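Uncharacterized protein (Pseudomonas aeruginosa PAO1, PDB 4R1D) binds the type VI secretion lipase effector Tle4 as its cognate immunity protein, Tli4, and so probably protects the bacterium from its own toxin. Local coordinates at residues T97-W110 with E124-R136. Residues are numbered along the deposited sequence; the frame is centred on the assembly and turned at random. Where two conformers were deposited one is given.
Sequences TYVTSKPTWHVYRW and EISRALARNLRSR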
ATOM      1  N   THR B  97     -24.900   1.021   4.727  1.00 20.73           N
ATOM      2  CA  THR B  97     -26.094   1.870   4.845  1.00 16.09           C
ATOM      3  C   THR B  97     -26.399   2.659   3.579  1.00 24.04           C
ATOM      4  O   THR B  97     -25.499   3.221   2.941  1.00 21.35           O
ATOM      5  CB  THR B  97     -26.021   2.880   6.008  1.00 21.89           C
ATOM      6  OG1 THR B  97     -25.036   3.875   5.725  1.00 29.62           O
ATOM      7  CG2 THR B  97     -25.724   2.191   7.357  1.00 16.15           C
ATOM      8  N   TYR B  98     -27.678   2.706   3.234  1.00 15.88           N
ATOM      9  CA  TYR B  98     -28.150   3.511   2.116  1.00 21.32           C
ATOM     10  C   TYR B  98     -29.094   4.562   2.675  1.00 20.73           C
ATOM     11  O   TYR B  98     -29.987   4.255   3.471  1.00 23.20           O
ATOM     12  CB  TYR B  98     -28.830   2.612   1.080  1.00 20.22           C
ATOM     13  CG  TYR B  98     -27.853   1.604   0.534  1.00 20.61           C
ATOM     14  CD1 TYR B  98     -27.117   1.884  -0.600  1.00 20.24           C
ATOM     15  CD2 TYR B  98     -27.599   0.406   1.206  1.00 19.10           C
ATOM     16  CE1 TYR B  98     -26.185   0.991  -1.091  1.00 23.43           C
ATOM     17  CE2 TYR B  98     -26.666  -0.498   0.722  1.00 18.95           C
ATOM     18  CZ  TYR B  98     -25.961  -0.193  -0.428  1.00 21.36           C
ATOM     19  OH  TYR B  98     -25.029  -1.066  -0.937  1.00 19.72           O
ATOM     20  N   VAL B  99     -28.873   5.808   2.292  1.00 17.92           N
ATOM     21  CA  VAL B  99     -29.605   6.911   2.908  1.00 19.73           C
ATOM     22  C   VAL B  99     -29.890   7.978   1.869  1.00 23.27           C
ATOM     23  O   VAL B  99     -29.102   8.178   0.942  1.00 21.60           O
ATOM     24  CB  VAL B  99     -28.830   7.509   4.106  1.00 25.52           C
ATOM     25  CG1 VAL B  99     -27.501   8.115   3.660  1.00 22.67           C
ATOM     26  CG2 VAL B  99     -29.682   8.535   4.851  1.00 21.83           C
ATOM     27  N   THR B 100     -31.024   8.653   2.020  1.00 21.20           N
ATOM     28  CA  THR B 100     -31.456   9.650   1.050  1.00 22.81           C
ATOM     29  C   THR B 100     -31.615  11.022   1.686  1.00 21.45           C
ATOM     30  O   THR B 100     -31.967  11.138   2.850  1.00 25.98           O
ATOM     31  CB  THR B 100     -32.801   9.240   0.424  1.00 23.63           C
ATOM     32  OG1 THR B 100     -33.757   9.011   1.467  1.00 25.34           O
ATOM     33  CG2 THR B 100     -32.631   7.969  -0.381  1.00 28.76           C
ATOM     34  N   SER B 101     -31.355  12.069   0.912  1.00 20.13           N
ATOM     35  CA  SER B 101     -31.550  13.427   1.392  1.00 18.18           C
ATOM     36  C   SER B 101     -33.026  13.804   1.284  1.00 21.43           C
ATOM     37  O   SER B 101     -33.778  13.182   0.524  1.00 21.50           O
ATOM     38  CB  SER B 101     -30.710  14.394   0.560  1.00 17.97           C
ATOM     39  OG  SER B 101     -30.953  14.181  -0.822  1.00 21.13           O
ATOM     40  N   LYS B 102     -33.425  14.804   2.066  1.00 21.44           N
ATOM     41  CA  LYS B 102     -34.782  15.347   2.005  0.54 24.01           C
ATOM     42  C   LYS B 102     -34.708  16.866   1.997  1.00 23.29           C
ATOM     43  O   LYS B 102     -33.790  17.458   2.572  1.00 21.95           O
ATOM     44  CB  LYS B 102     -35.612  14.881   3.208  0.54 25.60           C
ATOM     45  CG  LYS B 102     -35.595  13.382   3.429  0.54 30.76           C
ATOM     46  CD  LYS B 102     -36.069  12.630   2.202  0.54 30.96           C
ATOM     47  CE  LYS B 102     -35.565  11.195   2.207  0.54 27.94           C
ATOM     48  NZ  LYS B 102     -35.996  10.444   0.999  0.54 25.98           N
ATOM     49  N   PRO B 103     -35.700  17.518   1.369  1.00 20.47           N
ATOM     50  CA  PRO B 103     -36.841  16.891   0.693  1.00 24.13           C
ATOM     51  C   PRO B 103     -36.558  16.473  -0.745  1.00 25.50           C
ATOM     52  O   PRO B 103     -37.318  15.674  -1.298  1.00 28.73           O
ATOM     53  CB  PRO B 103     -37.909  17.997   0.716  1.00 28.57           C
ATOM     54  CG  PRO B 103     -37.134  19.261   0.752  1.00 23.20           C
ATOM     55  CD  PRO B 103     -35.922  18.954   1.612  1.00 25.43           C
ATOM     56  N   THR B 104     -35.507  17.012  -1.353  1.00 21.52           N
ATOM     57  CA  THR B 104     -35.117  16.549  -2.676  1.00 21.66           C
ATOM     58  C   THR B 104     -34.323  15.253  -2.549  1.00 25.07           C
ATOM     59  O   THR B 104     -33.320  15.186  -1.845  1.00 19.90           O
ATOM     60  CB  THR B 104     -34.284  17.587  -3.454  1.00 23.94           C
ATOM     61  OG1 THR B 104     -35.101  18.719  -3.774  1.00 23.68           O
ATOM     62  CG2 THR B 104     -33.780  16.983  -4.752  1.00 23.26           C
ATOM     63  N   TRP B 105     -34.783  14.234  -3.252  1.00 24.12           N
ATOM     64  CA  TRP B 105     -34.206  12.902  -3.173  1.00 26.15           C
ATOM     65  C   TRP B 105     -32.835  12.821  -3.839  1.00 25.76           C
ATOM     66  O   TRP B 105     -32.678  13.184  -5.004  1.00 22.00           O
ATOM     67  CB  TRP B 105     -35.172  11.927  -3.843  1.00 30.50           C
ATOM     68  CG  TRP B 105     -34.934  10.484  -3.563  1.00 26.95           C
ATOM     69  CD1 TRP B 105     -35.484   9.742  -2.558  1.00 27.42           C
ATOM     70  CD2 TRP B 105     -34.106   9.597  -4.312  1.00 28.19           C
ATOM     71  NE1 TRP B 105     -35.046   8.442  -2.633  1.00 30.91           N
ATOM     72  CE2 TRP B 105     -34.196   8.329  -3.704  1.00 31.85           C
ATOM     73  CE3 TRP B 105     -33.294   9.752  -5.439  1.00 24.57           C
ATOM     74  CZ2 TRP B 105     -33.508   7.223  -4.183  1.00 25.28           C
ATOM     75  CZ3 TRP B 105     -32.610   8.654  -5.913  1.00 28.06           C
ATOM     76  CH2 TRP B 105     -32.723   7.403  -5.290  1.00 33.29           C
ATOM     77  N   HIS B 106     -31.843  12.360  -3.082  1.00 21.75           N
ATOM     78  CA  HIS B 106     -30.557  11.941  -3.630  1.00 24.34           C
ATOM     79  C   HIS B 106     -30.143  10.744  -2.800  1.00 21.40           C
ATOM     80  O   HIS B 106     -30.433  10.693  -1.604  1.00 22.57           O
ATOM     81  CB  HIS B 106     -29.483  13.022  -3.477  1.00 20.68           C
ATOM     82  CG  HIS B 106     -29.831  14.323  -4.128  1.00 23.17           C
ATOM     83  ND1 HIS B 106     -29.872  14.483  -5.497  1.00 25.90           N
ATOM     84  CD2 HIS B 106     -30.147  15.527  -3.598  1.00 22.31           C
ATOM     85  CE1 HIS B 106     -30.200  15.731  -5.782  1.00 19.55           C
ATOM     86  NE2 HIS B 106     -30.376  16.385  -4.647  1.00 23.97           N
ATOM     87  N   VAL B 107     -29.453   9.804  -3.422  1.00 18.91           N
ATOM     88  CA  VAL B 107     -29.068   8.572  -2.739  1.00 21.91           C
ATOM     89  C   VAL B 107     -27.590   8.536  -2.371  1.00 23.36           C
ATOM     90  O   VAL B 107     -26.757   9.021  -3.124  1.00 19.70           O
ATOM     91  CB  VAL B 107     -29.388   7.358  -3.617  1.00 21.08           C
ATOM     92  CG1 VAL B 107     -28.288   6.332  -3.526  1.00 31.54           C
ATOM     93  CG2 VAL B 107     -30.684   6.757  -3.185  1.00 39.17           C
ATOM     94  N   TYR B 108     -27.282   7.960  -1.209  1.00 17.52           N
ATOM     95  CA  TYR B 108     -25.902   7.821  -0.753  1.00 17.16           C
ATOM     96  C   TYR B 108     -25.644   6.440  -0.188  1.00 18.63           C
ATOM     97  O   TYR B 108     -26.534   5.833   0.411  1.00 18.94           O
ATOM     98  CB  TYR B 108     -25.589   8.867   0.323  1.00 17.17           C
ATOM     99  CG  TYR B 108     -25.855  10.268  -0.150  1.00 19.47           C
ATOM    100  CD1 TYR B 108     -24.825  11.077  -0.616  1.00 18.86           C
ATOM    101  CD2 TYR B 108     -27.154  10.770  -0.172  1.00 21.61           C
ATOM    102  CE1 TYR B 108     -25.077  12.354  -1.064  1.00 13.28           C
ATOM    103  CE2 TYR B 108     -27.413  12.029  -0.624  1.00 20.87           C
ATOM    104  CZ  TYR B 108     -26.380  12.823  -1.065  1.00 20.36           C
ATOM    105  OH  TYR B 108     -26.669  14.093  -1.507  1.00 20.21           O
ATOM    106  N   ARG B 109     -24.412   5.962  -0.361  1.00 15.21           N
ATOM    107  CA  ARG B 109     -23.978   4.720   0.258  1.00 17.56           C
ATOM    108  C   ARG B 109     -22.917   5.050   1.303  1.00 18.00           C
ATOM    109  O   ARG B 109     -21.980   5.783   1.020  1.00 15.27           O
ATOM    110  CB  ARG B 109     -23.389   3.775  -0.784  1.00 16.54           C
ATOM    111  CG  ARG B 109     -22.923   2.462  -0.194  1.00 19.56           C
ATOM    112  CD  ARG B 109     -22.204   1.605  -1.227  1.00 19.16           C
ATOM    113  NE  ARG B 109     -22.152   0.206  -0.811  1.00 20.93           N
ATOM    114  CZ  ARG B 109     -21.538  -0.758  -1.493  1.00 20.58           C
ATOM    115  NH1 ARG B 109     -20.908  -0.478  -2.623  1.00 22.66           N
ATOM    116  NH2 ARG B 109     -21.554  -2.010  -1.041  1.00 22.59           N
ATOM    117  N   TRP B 110     -23.076   4.519   2.509  1.00 17.38           N
ATOM    118  CA  TRP B 110     -22.130   4.780   3.578  1.00 16.21           C
ATOM    119  C   TRP B 110     -21.850   3.456   4.277  1.00 17.31           C
ATOM    120  O   TRP B 110     -22.639   2.995   5.109  1.00 18.37           O
ATOM    121  CB  TRP B 110     -22.692   5.813   4.555  1.00 16.23           C
ATOM    122  CG  TRP B 110     -21.762   6.093   5.711  1.00 14.54           C
ATOM    123  CD1 TRP B 110     -20.423   6.380   5.646  1.00 15.65           C
ATOM    124  CD2 TRP B 110     -22.110   6.109   7.100  1.00 15.34           C
ATOM    125  NE1 TRP B 110     -19.915   6.582   6.921  1.00 15.42           N
ATOM    126  CE2 TRP B 110     -20.930   6.418   7.828  1.00 16.02           C
ATOM    127  CE3 TRP B 110     -23.304   5.901   7.801  1.00 17.54           C
ATOM    128  CZ2 TRP B 110     -20.915   6.519   9.214  1.00 16.64           C
ATOM    129  CZ3 TRP B 110     -23.281   6.005   9.198  1.00 17.90           C
ATOM    130  CH2 TRP B 110     -22.098   6.313   9.878  1.00 19.27           C
ATOM    131  N   GLU B 124     -28.212   3.812  15.987  1.00 19.12           N
ATOM    132  CA  GLU B 124     -28.660   5.161  16.332  1.00 27.12           C
ATOM    133  C   GLU B 124     -27.975   6.223  15.465  1.00 25.27           C
ATOM    134  O   GLU B 124     -28.596   7.214  15.078  1.00 22.49           O
ATOM    135  CB  GLU B 124     -28.451   5.462  17.821  1.00 25.97           C
ATOM    136  CG  GLU B 124     -28.803   6.891  18.209  1.00 34.41           C
ATOM    137  CD  GLU B 124     -30.224   7.284  17.804  1.00 41.18           C
ATOM    138  OE1 GLU B 124     -31.127   6.411  17.815  1.00 34.58           O
ATOM    139  OE2 GLU B 124     -30.434   8.470  17.470  1.00 35.89           O
ATOM    140  N   ILE B 125     -26.700   6.011  15.151  1.00 22.35           N
ATOM    141  CA  ILE B 125     -25.979   6.940  14.286  1.00 23.48           C
ATOM    142  C   ILE B 125     -26.622   7.017  12.894  1.00 17.95           C
ATOM    143  O   ILE B 125     -26.808   8.107  12.356  1.00 23.12           O
ATOM    144  CB  ILE B 125     -24.474   6.583  14.176  1.00 22.45           C
ATOM    145  CG1 ILE B 125     -23.756   6.894  15.492  1.00 22.29           C
ATOM    146  CG2 ILE B 125     -23.826   7.363  13.045  1.00 19.84           C
ATOM    147  CD1 ILE B 125     -22.329   6.374  15.549  1.00 28.19           C
ATOM    148  N   SER B 126     -26.966   5.861  12.327  1.00 19.26           N
ATOM    149  CA  SER B 126     -27.619   5.807  11.021  1.00 21.19           C
ATOM    150  C   SER B 126     -29.035   6.378  11.070  1.00 25.08           C
ATOM    151  O   SER B 126     -29.456   7.062  10.143  1.00 21.01           O
ATOM    152  CB  SER B 126     -27.635   4.381  10.475  1.00 22.40           C
ATOM    153  OG  SER B 126     -26.337   4.003  10.028  1.00 21.02           O
ATOM    154  N   ARG B 127     -29.766   6.090  12.144  1.00 23.02           N
ATOM    155  CA  ARG B 127     -31.074   6.716  12.354  1.00 28.48           C
ATOM    156  C   ARG B 127     -30.942   8.233  12.307  1.00 23.54           C
ATOM    157  O   ARG B 127     -31.717   8.924  11.638  1.00 24.82           O
ATOM    158  CB  ARG B 127     -31.667   6.335  13.715  1.00 29.14           C
ATOM    159  CG  ARG B 127     -31.594   4.867  14.088  1.00 32.13           C
ATOM    160  CD  ARG B 127     -32.876   4.127  13.788  1.00 34.10           C
ATOM    161  NE  ARG B 127     -34.071   4.855  14.213  1.00 39.44           N
ATOM    162  CZ  ARG B 127     -35.300   4.528  13.825  1.00 34.94           C
ATOM    163  NH1 ARG B 127     -35.479   3.484  13.030  1.00 29.71           N
ATOM    164  NH2 ARG B 127     -36.348   5.234  14.228  1.00 36.72           N
ATOM    165  N   ALA B 128     -29.965   8.750  13.042  1.00 22.79           N
ATOM    166  CA  ALA B 128     -29.754  10.187  13.138  1.00 26.66           C
ATOM    167  C   ALA B 128     -29.322  10.767  11.793  1.00 23.66           C
ATOM    168  O   ALA B 128     -29.771  11.840  11.404  1.00 21.77           O
ATOM    169  CB  ALA B 128     -28.724  10.507  14.223  1.00 24.56           C
ATOM    170  N   LEU B 129     -28.453  10.048  11.087  1.00 17.91           N
ATOM    171  CA  LEU B 129     -28.038  10.468   9.751  1.00 24.93           C
ATOM    172  C   LEU B 129     -29.246  10.643   8.836  1.00 24.49           C
ATOM    173  O   LEU B 129     -29.341  11.625   8.099  1.00 19.77           O
ATOM    174  CB  LEU B 129     -27.061   9.454   9.133  1.00 21.90           C
ATOM    175  CG  LEU B 129     -26.549   9.805   7.729  1.00 19.94           C
ATOM    176  CD1 LEU B 129     -25.953  11.214   7.692  1.00 21.29           C
ATOM    177  CD2 LEU B 129     -25.525   8.778   7.235  1.00 18.18           C
ATOM    178  N   ALA B 130     -30.169   9.689   8.889  1.00 18.98           N
ATOM    179  CA  ALA B 130     -31.336   9.724   8.002  1.00 25.29           C
ATOM    180  C   ALA B 130     -32.274  10.881   8.352  1.00 25.41           C
ATOM    181  O   ALA B 130     -32.943  11.437   7.478  1.00 25.35           O
ATOM    182  CB  ALA B 130     -32.077   8.401   8.038  1.00 20.49           C
ATOM    183  N   ARG B 131     -32.326  11.238   9.631  1.00 20.33           N
ATOM    184  CA  ARG B 131     -33.071  12.425  10.051  1.00 24.88           C
ATOM    185  C   ARG B 131     -32.405  13.714   9.590  1.00 28.64           C
ATOM    186  O   ARG B 131     -33.092  14.676   9.253  1.00 24.94           O
ATOM    187  CB  ARG B 131     -33.227  12.477  11.575  1.00 21.87           C
ATOM    188  CG  ARG B 131     -34.135  11.408  12.157  1.00 26.45           C
ATOM    189  CD  ARG B 131     -34.494  11.710  13.612  1.00 32.18           C
ATOM    190  NE  ARG B 131     -33.337  11.680  14.503  1.00 30.94           N
ATOM    191  CZ  ARG B 131     -32.901  10.589  15.126  1.00 29.97           C
ATOM    192  NH1 ARG B 131     -33.525   9.430  14.953  1.00 27.18           N
ATOM    193  NH2 ARG B 131     -31.842  10.656  15.923  1.00 28.59           N
ATOM    194  N   ASN B 132     -31.071  13.730   9.579  1.00 22.76           N
ATOM    195  CA  ASN B 132     -30.318  14.967   9.390  1.00 19.59           C
ATOM    196  C   ASN B 132     -29.864  15.267   7.956  1.00 16.90           C
ATOM    197  O   ASN B 132     -29.354  16.356   7.690  1.00 20.06           O
ATOM    198  CB  ASN B 132     -29.079  14.984  10.298  1.00 23.09           C
ATOM    199  CG  ASN B 132     -29.421  14.862  11.784  1.00 30.79           C
ATOM    200  OD1 ASN B 132     -30.514  15.228  12.227  1.00 30.94           O
ATOM    201  ND2 ASN B 132     -28.470  14.361  12.560  1.00 27.99           N
ATOM    202  N   LEU B 133     -30.032  14.321   7.037  1.00 20.33           N
ATOM    203  CA  LEU B 133     -29.492  14.511   5.684  1.00 19.43           C
ATOM    204  C   LEU B 133     -30.400  15.420   4.846  1.00 20.55           C
ATOM    205  O   LEU B 133     -31.458  14.999   4.408  1.00 21.57           O
ATOM    206  CB  LEU B 133     -29.271  13.166   4.982  1.00 17.23           C
ATOM    207  CG  LEU B 133     -28.413  13.224   3.709  1.00 19.52           C
ATOM    208  CD1 LEU B 133     -27.068  13.894   3.980  1.00 23.39           C
ATOM    209  CD2 LEU B 133     -28.211  11.839   3.106  1.00 18.47           C
ATOM    210  N   ARG B 134     -29.971  16.665   4.641  1.00 19.42           N
ATOM    211  CA  ARG B 134     -30.795  17.670   3.966  1.00 24.34           C
ATOM    212  C   ARG B 134     -30.265  17.926   2.564  1.00 20.50           C
ATOM    213  O   ARG B 134     -29.065  18.080   2.374  1.00 20.34           O
ATOM    214  CB  ARG B 134     -30.762  18.992   4.735  1.00 23.48           C
ATOM    215  CG  ARG B 134     -31.192  18.908   6.189  1.00 28.52           C
ATOM    216  CD  ARG B 134     -32.700  19.022   6.360  1.00 41.84           C
ATOM    217  NE  ARG B 134     -33.038  19.574   7.671  1.00 48.11           N
ATOM    218  CZ  ARG B 134     -33.276  18.846   8.759  1.00 47.23           C
ATOM    219  NH1 ARG B 134     -33.224  17.521   8.702  1.00 37.91           N
ATOM    220  NH2 ARG B 134     -33.573  19.444   9.906  1.00 55.65           N
ATOM    221  N   SER B 135     -31.155  17.992   1.581  1.00 22.02           N
ATOM    222  CA  SER B 135     -30.725  18.289   0.216  1.00 19.53           C
ATOM    223  C   SER B 135     -30.337  19.767   0.039  1.00 16.16           C
ATOM    224  O   SER B 135     -30.836  20.649   0.759  1.00 20.58           O
ATOM    225  CB  SER B 135     -31.843  17.924  -0.762  1.00 21.68           C
ATOM    226  OG  SER B 135     -33.040  18.591  -0.383  1.00 20.19           O
ATOM    227  N   ARG B 136     -29.448  20.034  -0.918  1.00 20.77           N
ATOM    228  CA  ARG B 136     -29.120  21.393  -1.336  1.00 20.03           C
ATOM    229  C   ARG B 136     -28.748  21.354  -2.820  1.00 18.57           C
ATOM    230  O   ARG B 136     -28.354  20.310  -3.335  1.00 20.54           O
ATOM    231  CB  ARG B 136     -27.957  21.981  -0.506  1.00 22.98           C
ATOM    232  CG  ARG B 136     -26.577  21.383  -0.837  1.00 19.91           C
ATOM    233  CD  ARG B 136     -25.440  21.905   0.061  1.00 17.79           C
ATOM    234  NE  ARG B 136     -24.215  21.181  -0.282  1.00 19.10           N
ATOM    235  CZ  ARG B 136     -23.260  21.642  -1.089  1.00 19.61           C
ATOM    236  NH1 ARG B 136     -23.346  22.858  -1.606  1.00 16.41           N
ATOM    237  NH2 ARG B 136     -22.205  20.886  -1.368  1.00 17.93           N
TER
HETATM  238  O   HOH W   1     -33.545  10.628   4.928  1.00 31.41           O
HETATM  239  O   HOH W   2     -33.351  20.970  -1.782  1.00 24.82           O
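Leu-133 leaves the end of helix 119-132 and drops its side chain onto Val-99 and Tyr-108 of a beta hairpin, strands 92-100 and 107-115, whose one face the helix packs against in the N-terminal domain of this immunity protein. With CG trans to its backbone N (chi1 -166°), Leu-133 brings CD2 to 3.6 Å from Tyr-108 CD2, while the two methyls of Val-99 divide their work: CG1 meets Leu-129 and Leu-133, CG2 lies against Ala-130, where a small residue lets helix and strand come close. Farther along, Trp-110 sets CE3 3.7 Å from Leu-129 CD2 and receives Ile-125 CG2 at its ring edge; Arg-397 of the partner chain makes a cation-pi contact with the same indole, whose NE1 is bonded to Leu-30 O. The phenol of Tyr-108 likewise finds its acceptor outside these segments, at Asp-150 O. Within the hairpin, Thr-97 OG1 donates to Trp-110 O in the carbonyl plane, so this oxygen serves both the hydroxyl and the amide of Thr-97.

Backbone donors and acceptors pair where the helix gives way to strand 133-135. A water lies 2.7 Å from both Thr-100 O and Ala-130 O, between strand and helix. Next, Lys-102 N donates to Leu-133 O at 3.1 Å and Ser-135 N to Lys-102 O at 2.9 Å, a single beta bridge. The buried hydroxyl of Ser-101 closes the turn, OG donating to Thr-104 O at 2.8 Å in the carbonyl plane. Serine suits position 135 because its short hydroxyl fits into the hairpin turn, beside the cis peptide before Pro-103: Ser-135 OG accepts from Thr-104 N at 3.1 Å and has a water 2.8 Å away.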